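Periplasmic binding protein (Sulfurospirillum deleyianum, PDB 4PAG) probably binds an iron-siderophore or cobalamin-like solute for an ABC importer, and is seen here with a histidine molecule in its pocket. Local coordinates at residues F161-T171 against A285-P294. Sequence-based numbering, arbitrary orientation.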
# COMPACT_ATOMS: atom_id res chain seq x y z
N PHE A 161 6.27 -14.08 14.09
CA PHE A 161 7.71 -13.90 13.91
C PHE A 161 8.25 -12.63 14.60
O PHE A 161 9.24 -12.69 15.33
CB PHE A 161 8.10 -13.89 12.43
CG PHE A 161 9.52 -13.46 12.19
CD1 PHE A 161 10.57 -14.26 12.60
CD2 PHE A 161 9.80 -12.23 11.61
CE1 PHE A 161 11.88 -13.86 12.42
CE2 PHE A 161 11.11 -11.82 11.44
CZ PHE A 161 12.15 -12.65 11.84
N VAL A 162 7.61 -11.50 14.37
CA VAL A 162 8.06 -10.23 14.95
C VAL A 162 8.04 -10.28 16.49
O VAL A 162 8.96 -9.79 17.15
CB VAL A 162 7.27 -9.03 14.39
CG1 VAL A 162 7.57 -7.76 15.17
CG2 VAL A 162 7.61 -8.82 12.93
N ALA A 163 7.01 -10.91 17.06
CA ALA A 163 6.94 -11.11 18.51
C ALA A 163 8.15 -11.89 19.07
O ALA A 163 8.51 -11.70 20.23
CB ALA A 163 5.64 -11.81 18.90
N SER A 164 8.77 -12.74 18.26
CA SER A 164 9.95 -13.50 18.70
C SER A 164 11.26 -12.69 18.72
O SER A 164 12.29 -13.19 19.17
CB SER A 164 10.12 -14.76 17.85
OG SER A 164 10.70 -14.47 16.58
N ILE A 165 11.23 -11.45 18.22
CA ILE A 165 12.41 -10.58 18.21
C ILE A 165 12.31 -9.62 19.39
O ILE A 165 11.45 -8.75 19.39
CB ILE A 165 12.50 -9.74 16.91
CG1 ILE A 165 12.27 -10.59 15.66
CG2 ILE A 165 13.84 -9.02 16.83
CD1 ILE A 165 13.27 -11.70 15.47
N PRO A 166 13.20 -9.77 20.40
CA PRO A 166 13.20 -8.82 21.52
C PRO A 166 13.36 -7.38 21.05
O PRO A 166 14.05 -7.12 20.05
CB PRO A 166 14.43 -9.24 22.34
CG PRO A 166 14.71 -10.64 21.95
CD PRO A 166 14.26 -10.78 20.53
N GLU A 167 12.76 -6.44 21.78
CA GLU A 167 12.74 -5.04 21.37
C GLU A 167 14.14 -4.46 21.19
O GLU A 167 14.38 -3.69 20.26
CB GLU A 167 11.92 -4.19 22.35
CG GLU A 167 10.47 -4.64 22.44
CD GLU A 167 9.50 -3.48 22.59
OE1 GLU A 167 9.58 -2.75 23.60
OE2 GLU A 167 8.64 -3.30 21.69
N LYS A 168 15.07 -4.85 22.06
CA LYS A 168 16.47 -4.41 21.98
C LYS A 168 17.24 -4.98 20.79
O LYS A 168 18.33 -4.51 20.49
CB LYS A 168 17.22 -4.74 23.28
CG LYS A 168 17.22 -3.62 24.31
CD LYS A 168 15.81 -3.19 24.67
CE LYS A 168 15.78 -2.46 26.01
NZ LYS A 168 14.38 -2.28 26.50
N GLU A 169 16.69 -6.00 20.13
CA GLU A 169 17.32 -6.60 18.95
C GLU A 169 16.64 -6.21 17.63
O GLU A 169 16.96 -6.78 16.59
CB GLU A 169 17.35 -8.12 19.10
CG GLU A 169 18.26 -8.61 20.22
CD GLU A 169 18.22 -10.11 20.42
OE1 GLU A 169 17.68 -10.83 19.55
OE2 GLU A 169 18.73 -10.59 21.46
N ARG A 170 15.71 -5.25 17.67
CA ARG A 170 15.00 -4.83 16.47
C ARG A 170 15.92 -4.04 15.54
O ARG A 170 16.65 -3.16 15.98
CB ARG A 170 13.77 -3.98 16.82
CG ARG A 170 12.73 -4.69 17.67
CD ARG A 170 11.86 -5.59 16.83
NE ARG A 170 10.94 -6.42 17.61
CZ ARG A 170 9.65 -6.18 17.81
NH1 ARG A 170 9.07 -5.09 17.32
NH2 ARG A 170 8.92 -7.03 18.52
N THR A 171 15.87 -4.36 14.25
CA THR A 171 16.77 -3.77 13.26
C THR A 171 16.44 -2.29 13.02
O THR A 171 15.31 -1.96 12.69
CB THR A 171 16.66 -4.55 11.93
OG1 THR A 171 16.98 -5.92 12.17
CG2 THR A 171 17.58 -3.99 10.85
N ALA A 285 10.57 -7.72 6.23
CA ALA A 285 11.07 -8.59 7.30
C ALA A 285 12.27 -9.43 6.85
O ALA A 285 13.24 -9.61 7.60
CB ALA A 285 9.96 -9.49 7.82
N SER A 286 12.20 -9.93 5.62
CA SER A 286 13.28 -10.73 5.03
C SER A 286 14.57 -9.92 4.91
O SER A 286 15.66 -10.47 5.01
CB SER A 286 12.88 -11.29 3.66
OG SER A 286 12.94 -10.32 2.63
N LYS A 287 14.45 -8.61 4.69
CA LYS A 287 15.61 -7.74 4.60
C LYS A 287 16.11 -7.29 5.98
O LYS A 287 17.31 -7.14 6.18
CB LYS A 287 15.30 -6.51 3.73
CG LYS A 287 14.90 -6.83 2.30
CD LYS A 287 15.91 -7.73 1.58
CE LYS A 287 15.52 -7.94 0.13
NZ LYS A 287 16.19 -9.14 -0.42
N LEU A 288 15.20 -7.08 6.93
CA LEU A 288 15.58 -6.69 8.30
C LEU A 288 16.22 -7.84 9.10
O LEU A 288 17.07 -7.61 9.96
CB LEU A 288 14.37 -6.16 9.05
CG LEU A 288 13.64 -4.92 8.51
CD1 LEU A 288 12.47 -4.57 9.43
CD2 LEU A 288 14.57 -3.74 8.35
N TYR A 289 15.81 -9.07 8.80
CA TYR A 289 16.18 -10.25 9.57
C TYR A 289 16.62 -11.37 8.63
O TYR A 289 15.99 -12.42 8.56
CB TYR A 289 15.01 -10.69 10.44
CG TYR A 289 14.62 -9.59 11.39
CD1 TYR A 289 15.44 -9.27 12.47
CD2 TYR A 289 13.49 -8.80 11.16
CE1 TYR A 289 15.13 -8.24 13.32
CE2 TYR A 289 13.17 -7.75 12.02
CZ TYR A 289 14.00 -7.48 13.09
OH TYR A 289 13.73 -6.45 13.96
N PRO A 290 17.73 -11.14 7.90
CA PRO A 290 18.16 -12.12 6.88
C PRO A 290 18.50 -13.50 7.44
O PRO A 290 18.35 -14.49 6.74
CB PRO A 290 19.40 -11.47 6.25
CG PRO A 290 19.82 -10.40 7.18
CD PRO A 290 18.60 -9.96 7.94
N THR A 291 18.93 -13.57 8.70
CA THR A 291 19.24 -14.86 9.31
C THR A 291 18.06 -15.45 10.10
O THR A 291 17.94 -16.67 10.19
CB THR A 291 20.48 -14.78 10.20
OG1 THR A 291 20.26 -13.85 11.27
CG2 THR A 291 21.68 -14.33 9.39
N ARG A 292 17.19 -14.61 10.66
CA ARG A 292 16.09 -15.08 11.50
C ARG A 292 14.79 -15.31 10.73
O ARG A 292 13.98 -16.14 11.13
CB ARG A 292 15.82 -14.11 12.65
CG ARG A 292 16.92 -13.99 13.71
CD ARG A 292 16.98 -12.55 14.21
NE ARG A 292 17.51 -12.38 15.56
CZ ARG A 292 16.87 -12.69 16.68
NH1 ARG A 292 15.66 -13.26 16.66
NH2 ARG A 292 17.45 -12.47 17.85
N TYR A 293 14.56 -14.57 9.65
CA TYR A 293 13.29 -14.68 8.91
C TYR A 293 13.11 -16.12 8.42
O TYR A 293 13.90 -16.60 7.64
CB TYR A 293 13.26 -13.69 7.74
CG TYR A 293 11.98 -13.73 6.95
CD1 TYR A 293 10.82 -13.13 7.44
CD2 TYR A 293 11.92 -14.36 5.72
CE1 TYR A 293 9.63 -13.16 6.71
CE2 TYR A 293 10.74 -14.40 4.99
CZ TYR A 293 9.61 -13.80 5.49
OH TYR A 293 8.46 -13.85 4.75
N PRO A 294 12.05 -16.81 8.88
CA PRO A 294 11.96 -18.25 8.66
C PRO A 294 11.24 -18.72 7.39
O PRO A 294 11.15 -19.93 7.18
CB PRO A 294 11.18 -18.71 9.89
CG PRO A 294 10.23 -17.60 10.12
CD PRO A 294 10.96 -16.34 9.75
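F161 and Y289 meet as an offset edge-to-face pair: the edge of F161 is turned toward the face of Y289, with ring planes 75° apart. F161 is in turn approached on its own face by the edge of Y293, while P294 lays CD over that face as a CH-pi contact, 4.0 Å from the ring centroid. With CG anti to the backbone N (chi1 169°), F161 reaches off the last turn of helix 141-163 into the turn that follows helix 277-288. I165 packs CG1 over one face of Y289, and its CG2 lies 3.8 Å from Y289 CE1.

The polar end of Y289 passes beyond the rings to the backbone. T171 N donates to Y289 OH over 3.0 Å, nearly straight at 162°, and the same hydroxyl is hydrogen-bonded to the carbonyl of G199. Alongside, T171 OG1 donates to L288 O at 2.8 Å, arriving from above the carbonyl plane. A phenylalanine in place of Y289 would probably keep the ring packing but leave T171 N without its acceptor and G199 O without this partner.

Farther out, on the exposed side, E169 and R292 make only a doubtful salt bridge, since OE1 of E169 and NH2 of R292 are modelled too close together. The loop behind I165 is held by R170, whose NE and NH2 both grip I165 O, NE at 3.0 Å. Y293 OH bonds to H282, tying the aromatic cluster back to helix 277-288.

T171 leads into strand 172-176 of the parallel sheet, so the contact joins the run from helix 141-163 into that strand to the end of helix 277-288. Because T171 N and G199 O both satisfy the hydroxyl of the buried Y289, its ring is held at the far end while F161 and I165 pack against it.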